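Local coordinates for protein alpha-L-arabinosidase (Xanthomonas axonopodis pv. citri, PDB 6D25) that probably hydrolyses alpha-L-arabinofuranosyl side groups of arabinoxylans, including internally di-substituted ones, as a trimeric arabinofuranosidase of glycoside hydrolase family 51, at residues 34-38 with 458-463; 100-104 with 122-126; 136-141 with 186-192; 378-382 with 392-398. All coordinates share one frame; numbering follows the deposited sequence.

Interaction 1. Residues 34-38 with 458-463; sequences TLRVD and VQVEGL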
loop_
_atom_site.group_PDB
_atom_site.type_symbol
_atom_site.label_atom_id
_atom_site.label_comp_id
_atom_site.label_asym_id
_atom_site.label_seq_id
_atom_site.Cartn_x
_atom_site.Cartn_y
_atom_site.Cartn_z
ATOM N N THR A 34 -11.141 40.437 -34.112
ATOM C CA THR A 34 -12.114 41.165 -33.328
ATOM C C THR A 34 -11.818 40.947 -31.841
ATOM O O THR A 34 -11.647 39.797 -31.411
ATOM C CB THR A 34 -13.539 40.712 -33.674
ATOM O OG1 THR A 34 -13.725 40.932 -35.070
ATOM C CG2 THR A 34 -14.603 41.506 -32.954
ATOM N N LEU A 35 -11.758 42.044 -31.098
ATOM C CA LEU A 35 -11.531 42.022 -29.653
ATOM C C LEU A 35 -12.801 42.531 -28.965
ATOM O O LEU A 35 -13.275 43.661 -29.249
ATOM C CB LEU A 35 -10.355 42.932 -29.307
ATOM C CG LEU A 35 -10.077 43.105 -27.804
ATOM C CD1 LEU A 35 -9.794 41.776 -27.145
ATOM C CD2 LEU A 35 -8.967 44.115 -27.548
ATOM N N ARG A 36 -13.353 41.709 -28.089
ATOM C CA ARG A 36 -14.613 42.036 -27.407
ATOM C C ARG A 36 -14.313 42.459 -25.959
ATOM O O ARG A 36 -14.466 41.701 -25.052
ATOM C CB ARG A 36 -15.573 40.844 -27.471
ATOM C CG ARG A 36 -15.941 40.382 -28.878
ATOM C CD ARG A 36 -16.498 41.473 -29.762
ATOM N NE ARG A 36 -17.678 42.075 -29.225
ATOM C CZ ARG A 36 -18.916 41.795 -29.599
ATOM N NH1 ARG A 36 -19.136 40.774 -30.437
ATOM N NH2 ARG A 36 -19.921 42.513 -29.101
ATOM N N VAL A 37 -13.947 43.718 -25.780
ATOM C CA VAL A 37 -13.750 44.281 -24.445
ATOM C C VAL A 37 -15.108 44.313 -23.717
ATOM O O VAL A 37 -15.148 44.220 -22.529
ATOM C CB VAL A 37 -13.103 45.675 -24.497
ATOM C CG1 VAL A 37 -12.910 46.277 -23.107
ATOM C CG2 VAL A 37 -11.792 45.649 -25.271
ATOM N N ASP A 38 -16.196 44.381 -24.481
ATOM C CA ASP A 38 -17.555 44.395 -23.968
ATOM C C ASP A 38 -18.038 42.998 -23.566
ATOM O O ASP A 38 -19.158 42.881 -23.098
ATOM C CB ASP A 38 -18.518 44.976 -25.018
ATOM C CG ASP A 38 -18.487 44.287 -26.387
ATOM O OD1 ASP A 38 -17.512 43.590 -26.724
ATOM O OD2 ASP A 38 -19.418 44.503 -27.146
ATOM N N VAL A 458 -7.157 44.641 -35.932
ATOM C CA VAL A 458 -8.085 44.199 -34.885
ATOM C C VAL A 458 -9.144 45.287 -34.669
ATOM O O VAL A 458 -8.836 46.417 -34.255
ATOM C CB VAL A 458 -7.351 43.922 -33.570
ATOM C CG1 VAL A 458 -8.315 43.438 -32.508
ATOM C CG2 VAL A 458 -6.193 42.958 -33.757
ATOM N N GLN A 459 -10.379 44.892 -34.930
ATOM C CA GLN A 459 -11.570 45.683 -34.623
ATOM C C GLN A 459 -11.853 45.543 -33.108
ATOM O O GLN A 459 -12.048 44.436 -32.623
ATOM C CB GLN A 459 -12.706 45.134 -35.484
ATOM C CG GLN A 459 -14.062 45.761 -35.220
ATOM C CD GLN A 459 -14.206 47.104 -35.894
ATOM O OE1 GLN A 459 -13.471 47.449 -36.829
ATOM N NE2 GLN A 459 -15.170 47.857 -35.400
ATOM N N VAL A 460 -11.885 46.657 -32.389
ATOM C CA VAL A 460 -12.062 46.651 -30.945
ATOM C C VAL A 460 -13.492 47.104 -30.635
ATOM O O VAL A 460 -13.876 48.189 -31.012
ATOM C CB VAL A 460 -11.029 47.542 -30.231
ATOM C CG1 VAL A 460 -11.266 47.581 -28.712
ATOM C CG2 VAL A 460 -9.610 47.113 -30.549
ATOM N N GLU A 461 -14.252 46.269 -29.937
ATOM C CA GLU A 461 -15.592 46.611 -29.462
ATOM C C GLU A 461 -15.548 46.871 -27.949
ATOM O O GLU A 461 -14.887 46.120 -27.221
ATOM C CB GLU A 461 -16.558 45.468 -29.757
ATOM C CG GLU A 461 -16.731 45.180 -31.244
ATOM C CD GLU A 461 -17.300 46.325 -32.084
ATOM O OE1 GLU A 461 -18.019 47.173 -31.504
ATOM O OE2 GLU A 461 -16.980 46.392 -33.294
ATOM N N GLY A 462 -16.248 47.921 -27.510
ATOM C CA GLY A 462 -16.481 48.173 -26.107
ATOM C C GLY A 462 -15.374 48.964 -25.434
ATOM O O GLY A 462 -15.267 48.966 -24.210
ATOM N N LEU A 463 -14.552 49.666 -26.202
ATOM C CA LEU A 463 -13.482 50.478 -25.631
ATOM C C LEU A 463 -13.118 51.587 -26.609
ATOM O O LEU A 463 -12.603 51.294 -27.676
ATOM C CB LEU A 463 -12.243 49.628 -25.377
ATOM C CG LEU A 463 -11.030 50.384 -24.845
ATOM C CD1 LEU A 463 -11.285 50.887 -23.433
ATOM C CD2 LEU A 463 -9.797 49.511 -24.877
#
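Strands 34-36 and 458-461 run parallel at 20°, their axes 4.7 Å apart at closest approach, with Thr34 beside Gln459, Leu35 beside Val460 and Arg36 beside Glu461. They belong to the mixed beta sheet of the C-terminal beta domain of the GH51 fold, so a strand from the start of the chain completes a domain built mostly from its end. Two straight backbone bonds hold the pair, Leu35 N to Gln459 O and Glu461 N to Leu35 O, both 2.9 Å. Beyond them, Val37 N and Asp38 N each make only a weak bond to Glu461 O as the strands give out. Leu35 and Val460 share the apolar face, where Leu35 CB rests 3.8 Å from Val458 CG1; Val441 and Ile443 of strand 441-447 pack on Leu35. Past the strand end, Val37 CG2 lies 4.0 Å from both Val460 CG1 and Leu463 CB. On the other face of the sheet, which carries Arg36, the Glu461 chain bends at chi2 (-61°) and runs alongside the arginine, while its OE1 bridges to Lys503. Arg36 itself grips Asp38 side-on: NH2 reaches OD2 at 2.8 Å in the guanidinium plane, and NE meets the syn lone pair of OD1 at 2.9 Å.

Interaction 2. Residues 100-104 with 122-126; sequences CFADE and NTHWG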
loop_
_atom_site.group_PDB
_atom_site.type_symbol
_atom_site.label_atom_id
_atom_site.label_comp_id
_atom_site.label_asym_id
_atom_site.label_seq_id
_atom_site.Cartn_x
_atom_site.Cartn_y
_atom_site.Cartn_z
ATOM N N CYS A 100 9.497 13.419 -10.485
ATOM C CA CYS A 100 9.897 12.058 -10.114
ATOM C C CYS A 100 10.596 12.012 -8.738
ATOM O O CYS A 100 10.418 11.070 -7.966
ATOM C CB CYS A 100 10.768 11.470 -11.206
ATOM S SG CYS A 100 9.842 11.216 -12.765
ATOM N N PHE A 101 11.432 12.989 -8.450
ATOM C CA PHE A 101 12.125 13.023 -7.144
ATOM C C PHE A 101 11.134 12.967 -5.972
ATOM O O PHE A 101 11.433 12.328 -4.950
ATOM C CB PHE A 101 12.981 14.272 -7.058
ATOM C CG PHE A 101 13.764 14.458 -5.787
ATOM C CD1 PHE A 101 15.071 13.995 -5.698
ATOM C CD2 PHE A 101 13.223 15.172 -4.724
ATOM C CE1 PHE A 101 15.793 14.201 -4.533
ATOM C CE2 PHE A 101 13.964 15.385 -3.571
ATOM C CZ PHE A 101 15.245 14.875 -3.481
ATOM N N ALA A 102 9.949 13.562 -6.114
ATOM C CA ALA A 102 9.025 13.676 -4.986
ATOM C C ALA A 102 8.453 12.316 -4.582
ATOM O O ALA A 102 8.086 12.143 -3.408
ATOM C CB ALA A 102 7.906 14.650 -5.285
ATOM N N ASP A 103 8.358 11.392 -5.549
ATOM C CA ASP A 103 7.773 10.082 -5.292
ATOM C C ASP A 103 8.756 9.164 -4.543
ATOM O O ASP A 103 8.378 8.043 -4.168
ATOM C CB ASP A 103 7.298 9.469 -6.620
ATOM C CG ASP A 103 6.355 10.384 -7.453
ATOM O OD1 ASP A 103 5.363 10.924 -6.810
ATOM O OD2 ASP A 103 6.634 10.567 -8.766
ATOM N N GLU A 104 9.993 9.574 -4.332
ATOM C CA GLU A 104 10.952 8.833 -3.548
ATOM C C GLU A 104 11.501 9.683 -2.380
ATOM O O GLU A 104 12.374 9.234 -1.671
ATOM C CB GLU A 104 12.168 8.440 -4.390
ATOM C CG GLU A 104 11.905 7.385 -5.427
ATOM C CD GLU A 104 13.161 6.896 -6.152
ATOM O OE1 GLU A 104 14.201 7.626 -6.216
ATOM O OE2 GLU A 104 13.105 5.786 -6.665
ATOM N N ASN A 122 20.116 10.678 -5.843
ATOM C CA ASN A 122 19.123 11.148 -6.779
ATOM C C ASN A 122 19.058 10.126 -7.926
ATOM O O ASN A 122 19.828 10.215 -8.904
ATOM C CB ASN A 122 19.425 12.569 -7.271
ATOM C CG ASN A 122 18.211 13.151 -7.972
ATOM O OD1 ASN A 122 17.496 12.410 -8.653
ATOM N ND2 ASN A 122 17.991 14.448 -7.841
ATOM N N THR A 123 18.198 9.118 -7.769
ATOM C CA THR A 123 18.238 7.943 -8.646
ATOM C C THR A 123 17.839 8.313 -10.082
ATOM O O THR A 123 18.443 7.799 -11.028
ATOM C CB THR A 123 17.314 6.824 -8.139
ATOM O OG1 THR A 123 15.973 7.327 -8.156
ATOM C CG2 THR A 123 17.630 6.343 -6.738
ATOM N N HIS A 124 16.827 9.168 -10.275
ATOM C CA HIS A 124 16.368 9.428 -11.652
ATOM C C HIS A 124 17.376 10.313 -12.420
ATOM O O HIS A 124 17.494 10.222 -13.626
ATOM C CB HIS A 124 15.024 10.135 -11.648
ATOM C CG HIS A 124 13.926 9.392 -10.990
ATOM N ND1 HIS A 124 13.510 9.674 -9.680
ATOM C CD2 HIS A 124 13.119 8.418 -11.483
ATOM C CE1 HIS A 124 12.555 8.816 -9.348
ATOM N NE2 HIS A 124 12.275 8.032 -10.457
ATOM N N TRP A 125 18.079 11.202 -11.738
ATOM C CA TRP A 125 18.718 12.328 -12.377
ATOM C C TRP A 125 20.235 12.254 -12.159
ATOM O O TRP A 125 20.808 13.060 -11.423
ATOM C CB TRP A 125 18.078 13.635 -11.865
ATOM C CG TRP A 125 16.587 13.647 -12.031
ATOM C CD1 TRP A 125 15.641 13.801 -11.048
ATOM C CD2 TRP A 125 15.854 13.496 -13.267
ATOM N NE1 TRP A 125 14.382 13.772 -11.582
ATOM C CE2 TRP A 125 14.473 13.577 -12.938
ATOM C CE3 TRP A 125 16.211 13.285 -14.604
ATOM C CZ2 TRP A 125 13.470 13.454 -13.903
ATOM C CZ3 TRP A 125 15.218 13.153 -15.557
ATOM C CH2 TRP A 125 13.869 13.236 -15.208
ATOM N N GLY A 126 20.843 11.227 -12.735
ATOM C CA GLY A 126 22.276 11.045 -12.763
ATOM C C GLY A 126 22.810 10.082 -11.704
ATOM O O GLY A 126 23.988 9.746 -11.723
HETATM O O HOH W 1 15.451 9.878 -5.838
#
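Cys100 CB sits over the face of the His124 imidazole, 3.6 Å from the ring centroid and only 6° off its normal, a CH-pi contact centred on the ring. SG lies further above the same face, 4.7 Å from the centroid, and is tied by disulfide to Cys206. His124 CE1 also comes to 3.4 Å from Cys100 O. Against the opposite face of the ring, toward its rim, lies the hydroxyl of Thr123. With chi1 at 62°, Thr123 OG1 stands between its own backbone N and carbonyl carbon, and from there it donates to Glu104 OE1 across 2.6 Å, meeting the syn side of the carboxylate 20° out of plane. Water 1 donates to Glu104 OE1 as well, also at 2.6 Å. Both segments are loops: 100-104 follows strand 93-96 of the parallel sheet that forms the (beta/alpha)8 barrel characteristic of GH51 enzymes, and 122-126 follows the short strand 120-122. Glu104 OE2 forms a salt bridge with Lys227 of a second subunit, which also packs on Thr123 and His124, placing this contact at the trimer interface. The Asn122 and Phe101 side chains cross at about a right angle, Asn122 ND2 lying 3.7 Å from Phe101 CD1 while bonding to His55 O. Glu54 OE2 accepts from both Phe101 N and Trp125 NE1, joining the two loops through one carboxylate oxygen.

Interaction 3. Residues 136-141 with 186-192; sequences THEFMD and NGRDAPW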
loop_
_atom_site.group_PDB
_atom_site.type_symbol
_atom_site.label_atom_id
_atom_site.label_comp_id
_atom_site.label_asym_id
_atom_site.label_seq_id
_atom_site.Cartn_x
_atom_site.Cartn_y
_atom_site.Cartn_z
ATOM N N THR A 136 12.811 21.170 3.877
ATOM C CA THR A 136 11.526 21.856 4.141
ATOM C C THR A 136 11.733 23.322 4.559
ATOM O O THR A 136 11.083 24.227 4.022
ATOM C CB THR A 136 10.679 21.117 5.193
ATOM O OG1 THR A 136 10.222 19.907 4.624
ATOM C CG2 THR A 136 9.489 21.935 5.636
ATOM N N HIS A 137 12.580 23.589 5.534
ATOM C CA HIS A 137 12.701 24.943 6.020
ATOM C C HIS A 137 13.291 25.845 4.931
ATOM O O HIS A 137 12.868 27.013 4.793
ATOM C CB HIS A 137 13.566 25.018 7.282
ATOM C CG HIS A 137 12.872 24.504 8.488
ATOM N ND1 HIS A 137 12.599 25.291 9.568
ATOM C CD2 HIS A 137 12.413 23.268 8.780
ATOM C CE1 HIS A 137 12.012 24.567 10.487
ATOM N NE2 HIS A 137 11.850 23.326 10.041
ATOM N N GLU A 138 14.276 25.321 4.192
ATOM C CA GLU A 138 14.951 26.167 3.242
ATOM C C GLU A 138 13.985 26.502 2.105
ATOM O O GLU A 138 13.939 27.662 1.659
ATOM C CB GLU A 138 16.241 25.487 2.744
ATOM C CG GLU A 138 17.281 25.322 3.840
ATOM C CD GLU A 138 17.060 24.199 4.850
ATOM O OE1 GLU A 138 16.275 23.252 4.565
ATOM O OE2 GLU A 138 17.684 24.274 5.907
ATOM N N PHE A 139 13.207 25.502 1.631
ATOM C CA PHE A 139 12.242 25.795 0.579
ATOM C C PHE A 139 11.139 26.739 1.100
ATOM O O PHE A 139 10.789 27.758 0.425
ATOM C CB PHE A 139 11.616 24.532 -0.003
ATOM C CG PHE A 139 10.517 24.833 -0.971
ATOM C CD1 PHE A 139 10.798 25.387 -2.215
ATOM C CD2 PHE A 139 9.192 24.661 -0.621
ATOM C CE1 PHE A 139 9.784 25.709 -3.098
ATOM C CE2 PHE A 139 8.177 24.980 -1.520
ATOM C CZ PHE A 139 8.490 25.505 -2.751
ATOM N N MET A 140 10.565 26.432 2.255
ATOM C CA MET A 140 9.415 27.221 2.683
ATOM C C MET A 140 9.828 28.665 2.988
ATOM O O MET A 140 9.079 29.617 2.651
ATOM C CB MET A 140 8.716 26.581 3.889
ATOM C CG MET A 140 8.057 25.267 3.561
ATOM S SD MET A 140 6.830 25.364 2.211
ATOM C CE MET A 140 5.553 26.253 3.085
ATOM N N ASP A 141 10.983 28.865 3.596
ATOM C CA ASP A 141 11.454 30.220 3.876
ATOM C C ASP A 141 11.823 30.922 2.559
ATOM O O ASP A 141 11.689 32.142 2.458
ATOM C CB ASP A 141 12.616 30.216 4.872
ATOM C CG ASP A 141 12.220 29.839 6.291
ATOM O OD1 ASP A 141 11.007 29.932 6.631
ATOM O OD2 ASP A 141 13.131 29.424 7.034
ATOM N N ASN A 186 13.609 23.693 15.018
ATOM C CA ASN A 186 14.396 23.828 13.811
ATOM C C ASN A 186 14.348 25.278 13.288
ATOM O O ASN A 186 14.868 25.559 12.216
ATOM C CB ASN A 186 13.921 22.826 12.760
ATOM C CG ASN A 186 14.386 21.417 13.064
ATOM O OD1 ASN A 186 15.400 21.244 13.745
ATOM N ND2 ASN A 186 13.645 20.410 12.642
ATOM N N GLY A 187 13.739 26.203 14.032
ATOM C CA GLY A 187 13.880 27.630 13.797
ATOM C C GLY A 187 12.654 28.304 13.212
ATOM O O GLY A 187 12.756 29.455 12.890
ATOM N N ARG A 188 11.509 27.639 13.079
ATOM C CA ARG A 188 10.306 28.273 12.536
ATOM C C ARG A 188 9.163 28.182 13.562
ATOM O O ARG A 188 8.510 27.144 13.744
ATOM C CB ARG A 188 9.909 27.588 11.225
ATOM C CG ARG A 188 8.616 28.108 10.643
ATOM C CD ARG A 188 8.727 29.541 10.136
ATOM N NE ARG A 188 7.385 30.008 9.756
ATOM C CZ ARG A 188 7.123 31.008 8.920
ATOM N NH1 ARG A 188 8.101 31.652 8.318
ATOM N NH2 ARG A 188 5.870 31.302 8.640
ATOM N N ASP A 189 8.892 29.285 14.218
ATOM C CA ASP A 189 7.908 29.316 15.299
ATOM C C ASP A 189 6.491 29.190 14.725
ATOM O O ASP A 189 5.727 28.315 15.139
ATOM C CB ASP A 189 8.096 30.560 16.169
ATOM C CG ASP A 189 7.065 30.688 17.289
ATOM O OD1 ASP A 189 6.704 29.681 17.915
ATOM O OD2 ASP A 189 6.634 31.802 17.514
ATOM N N ALA A 190 6.132 30.092 13.820
ATOM C CA ALA A 190 4.761 30.098 13.279
ATOM C C ALA A 190 4.648 29.034 12.185
ATOM O O ALA A 190 5.612 28.720 11.518
ATOM C CB ALA A 190 4.425 31.478 12.726
ATOM N N PRO A 191 3.452 28.511 11.988
ATOM C CA PRO A 191 3.219 27.682 10.813
ATOM C C PRO A 191 3.555 28.430 9.507
ATOM O O PRO A 191 3.496 29.656 9.467
ATOM C CB PRO A 191 1.703 27.420 10.792
ATOM C CG PRO A 191 1.235 27.710 12.169
ATOM C CD PRO A 191 2.218 28.718 12.752
ATOM N N TRP A 192 3.890 27.691 8.474
ATOM C CA TRP A 192 3.885 28.211 7.125
ATOM C C TRP A 192 2.500 27.970 6.505
ATOM O O TRP A 192 1.722 27.139 6.960
ATOM C CB TRP A 192 4.912 27.502 6.245
ATOM C CG TRP A 192 6.361 27.690 6.571
ATOM C CD1 TRP A 192 7.145 28.765 6.276
ATOM C CD2 TRP A 192 7.227 26.701 7.149
ATOM N NE1 TRP A 192 8.428 28.519 6.662
ATOM C CE2 TRP A 192 8.520 27.249 7.178
ATOM C CE3 TRP A 192 7.043 25.398 7.602
ATOM C CZ2 TRP A 192 9.621 26.548 7.671
ATOM C CZ3 TRP A 192 8.123 24.710 8.110
ATOM C CH2 TRP A 192 9.402 25.275 8.131
HETATM O O HOH W 2 10.944 31.449 8.733
#
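With CG opposite its carbonyl carbon (chi1 -66°), Trp192 turns its indole onto helix 136-141, where His137 offers the face of its imidazole and Met140 its methylene. The two aromatic groups form a T-shaped pair, planes at 84°: the indole edge points into the histidine ring, CH2 lying 3.4 Å above the ring plane, over its centre. Met140 CB lies over the indole face, 3.3 Å from the centroid of the five-membered ring, in a close CH-pi contact. The bent methionine chain carries SD above the same face at a distance and brings CE to 3.5 Å from Trp192 CB. On the opposite indole face lies Arg188 CG, and Trp192 CD1 lies over the centre of one face of the Arg188 guanidinium. Trp192 NE1 donates to Asp141 OD1 at 2.9 Å, in the indole plane but from above the carboxylate plane. Water 2 links Asp141 OD1 to Arg188 NH1, whose direct salt bridge to that oxygen is long, 3.8 Å. The orientation of the Arg188 guanidinium is set by bonds near its plane, from NE to Ala190 O and NH2 to Pro191 O. Tyr170 OH pairs with His137 NE2. The loop 186-192 leaves helix 178-185 through a Schellman motif at Gly187 and leads to strand 196-199. Trp192 packs on helix 136-146 and touches Met171 of helix 161-172 and Arg183 of helix 178-185, while Met140 also touches strand 149-154.

Interaction 4. Residues 378-382 with 392-398; sequences LQAMI and TPTYHVF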
loop_
_atom_site.group_PDB
_atom_site.type_symbol
_atom_site.label_atom_id
_atom_site.label_comp_id
_atom_site.label_asym_id
_atom_site.label_seq_id
_atom_site.Cartn_x
_atom_site.Cartn_y
_atom_site.Cartn_z
ATOM N N LEU A 378 15.549 22.001 -18.034
ATOM C CA LEU A 378 14.541 22.049 -19.085
ATOM C C LEU A 378 14.308 23.501 -19.533
ATOM O O LEU A 378 15.289 24.144 -19.793
ATOM C CB LEU A 378 13.287 21.303 -18.608
ATOM C CG LEU A 378 13.454 19.780 -18.548
ATOM C CD1 LEU A 378 12.264 19.114 -17.889
ATOM C CD2 LEU A 378 13.683 19.179 -19.922
ATOM N N GLN A 379 13.063 23.982 -19.646
ATOM C CA GLN A 379 12.778 25.293 -20.270
ATOM C C GLN A 379 12.874 26.381 -19.197
ATOM O O GLN A 379 11.859 26.996 -18.839
ATOM C CB GLN A 379 11.412 25.316 -20.958
ATOM C CG GLN A 379 11.237 26.559 -21.829
ATOM C CD GLN A 379 9.956 26.609 -22.638
ATOM O OE1 GLN A 379 9.281 25.583 -22.816
ATOM N NE2 GLN A 379 9.635 27.788 -23.159
ATOM N N ALA A 380 14.097 26.641 -18.723
ATOM C CA ALA A 380 14.310 27.400 -17.511
ATOM C C ALA A 380 14.059 28.905 -17.667
ATOM O O ALA A 380 14.157 29.477 -18.763
ATOM C CB ALA A 380 15.719 27.167 -17.058
ATOM N N MET A 381 13.762 29.561 -16.525
ATOM C CA MET A 381 13.728 31.010 -16.469
ATOM C C MET A 381 15.148 31.582 -16.498
ATOM O O MET A 381 15.399 32.659 -17.042
ATOM C CB MET A 381 13.076 31.518 -15.175
ATOM C CG MET A 381 11.649 31.127 -14.947
ATOM S SD MET A 381 10.537 31.464 -16.355
ATOM C CE MET A 381 10.506 29.871 -17.115
ATOM N N ILE A 382 16.054 30.885 -15.855
ATOM C CA ILE A 382 17.366 31.407 -15.507
ATOM C C ILE A 382 18.395 30.296 -15.669
ATOM O O ILE A 382 18.067 29.162 -15.366
ATOM C CB ILE A 382 17.375 31.931 -14.048
ATOM C CG1 ILE A 382 16.395 33.085 -13.865
ATOM C CG2 ILE A 382 18.779 32.305 -13.586
ATOM C CD1 ILE A 382 16.079 33.368 -12.418
ATOM N N THR A 392 16.587 33.945 -19.544
ATOM C CA THR A 392 16.302 33.301 -20.838
ATOM C C THR A 392 15.194 34.064 -21.584
ATOM O O THR A 392 14.442 34.840 -21.011
ATOM C CB THR A 392 15.881 31.845 -20.633
ATOM O OG1 THR A 392 14.612 31.837 -19.968
ATOM C CG2 THR A 392 16.928 31.057 -19.864
ATOM N N PRO A 393 15.049 33.781 -22.875
ATOM C CA PRO A 393 13.921 34.289 -23.620
ATOM C C PRO A 393 12.582 33.940 -22.963
ATOM O O PRO A 393 11.664 34.755 -22.977
ATOM C CB PRO A 393 14.056 33.667 -25.018
ATOM C CG PRO A 393 15.523 33.493 -25.150
ATOM C CD PRO A 393 15.959 33.042 -23.763
ATOM N N THR A 394 12.485 32.762 -22.372
ATOM C CA THR A 394 11.253 32.323 -21.737
ATOM C C THR A 394 10.940 33.215 -20.534
ATOM O O THR A 394 9.791 33.586 -20.340
ATOM C CB THR A 394 11.349 30.846 -21.325
ATOM O OG1 THR A 394 11.533 30.065 -22.493
ATOM C CG2 THR A 394 10.130 30.366 -20.561
ATOM N N TYR A 395 11.933 33.562 -19.728
ATOM C CA TYR A 395 11.771 34.506 -18.617
ATOM C C TYR A 395 11.073 35.775 -19.083
ATOM O O TYR A 395 10.154 36.283 -18.413
ATOM C CB TYR A 395 13.126 34.862 -18.010
ATOM C CG TYR A 395 13.100 35.907 -16.928
ATOM C CD1 TYR A 395 13.168 37.260 -17.201
ATOM C CD2 TYR A 395 13.012 35.538 -15.594
ATOM C CE1 TYR A 395 13.130 38.217 -16.198
ATOM C CE2 TYR A 395 13.006 36.480 -14.578
ATOM C CZ TYR A 395 13.078 37.830 -14.874
ATOM O OH TYR A 395 13.069 38.741 -13.843
ATOM N N HIS A 396 11.545 36.307 -20.209
ATOM C CA HIS A 396 11.021 37.569 -20.727
ATOM C C HIS A 396 9.559 37.406 -21.131
ATOM O O HIS A 396 8.800 38.375 -21.036
ATOM C CB HIS A 396 11.869 38.070 -21.889
ATOM C CG HIS A 396 13.259 38.413 -21.474
ATOM N ND1 HIS A 396 13.533 39.255 -20.403
ATOM C CD2 HIS A 396 14.463 38.034 -21.968
ATOM C CE1 HIS A 396 14.838 39.423 -20.301
ATOM N NE2 HIS A 396 15.424 38.635 -21.208
ATOM N N VAL A 397 9.138 36.220 -21.554
ATOM C CA VAL A 397 7.716 36.037 -21.870
ATOM C C VAL A 397 6.875 36.033 -20.574
ATOM O O VAL A 397 5.793 36.658 -20.528
ATOM C CB VAL A 397 7.473 34.780 -22.710
ATOM C CG1 VAL A 397 5.994 34.680 -23.085
ATOM C CG2 VAL A 397 8.318 34.772 -23.972
ATOM N N PHE A 398 7.356 35.391 -19.521
ATOM C CA PHE A 398 6.687 35.498 -18.198
ATOM C C PHE A 398 6.573 36.970 -17.783
ATOM O O PHE A 398 5.501 37.383 -17.303
ATOM C CB PHE A 398 7.416 34.677 -17.129
ATOM C CG PHE A 398 7.076 33.205 -17.161
ATOM C CD1 PHE A 398 7.517 32.381 -18.176
ATOM C CD2 PHE A 398 6.270 32.648 -16.171
ATOM C CE1 PHE A 398 7.183 31.039 -18.197
ATOM C CE2 PHE A 398 5.935 31.306 -16.192
ATOM C CZ PHE A 398 6.386 30.505 -17.191
#
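Thr392 and Met381 bring the two segments together through their main chains: Thr392 N donates to Met381 O at 3.1 Å, approaching from above the carbonyl plane. The Thr392 hydroxyl, OG1, donates to Ala380 O at 2.7 Å, in the carbonyl plane and on a lone pair. Thr392 OG1 also accepts from Tyr395 N, making Thr392 the N-cap of helix 393-400. Within the first turn, Gln379, extended beyond CG, sends NE2 to Thr394 OG1 at 3.0 Å, almost straight and in its own amide plane. Beside these polar links, Met381 bends at chi2 (-51°) and reaches toward the helix. Its SD stands over the face of Phe398, 3.9 Å from the ring centroid, in a Met-aromatic contact, and CE meets Thr394 CG2 at 3.5 Å. Met381 CB also approaches the Tyr395 ring, 4.0 Å from CD2.

A second shell fixes these groups. Gln379 OE1 accepts from Thr327 N, Thr394 OG1 also bonds to Asn344 OD1, and Tyr395 OH bonds to Ala85 O of helix 80-88. Phe356 of helix 346-361 meets Phe398 edge-to-face, and Ile371 of the last barrel strand, 366-371, lies against Gln379, Met381, Thr394 and Phe398. The contact joins the start of helix 393-400, which follows strands 382-385 and 388-391, to the loop after barrel strand 366-371. In this wholly buried setting Thr392 OG1 both donates and accepts, and two partners hold Thr394 OG1; each buried hydroxyl is thereby satisfied while its rotation is fixed.

Overall arrangement
Interaction 1 joins a strand near the N-terminus to one of the C-terminal beta domain, and the other three contacts come between its segments in sequence, in the order 2, 3, 4. Those three belong to the barrel part. Interactions 2 and 3 lie on loops and helices around the early barrel strands, their centres about 23 Å apart, and interaction 4 lies against the last strand, 366-371, about 24 Å from interaction 2 centre to centre and nearest the chain's centre. Also centre to centre, interaction 1 is about 31 Å from interaction 4 and about 49 Å from interaction 2, which lies on the far side of the chain's centre. Interaction 2 alone touches another subunit of the trimer.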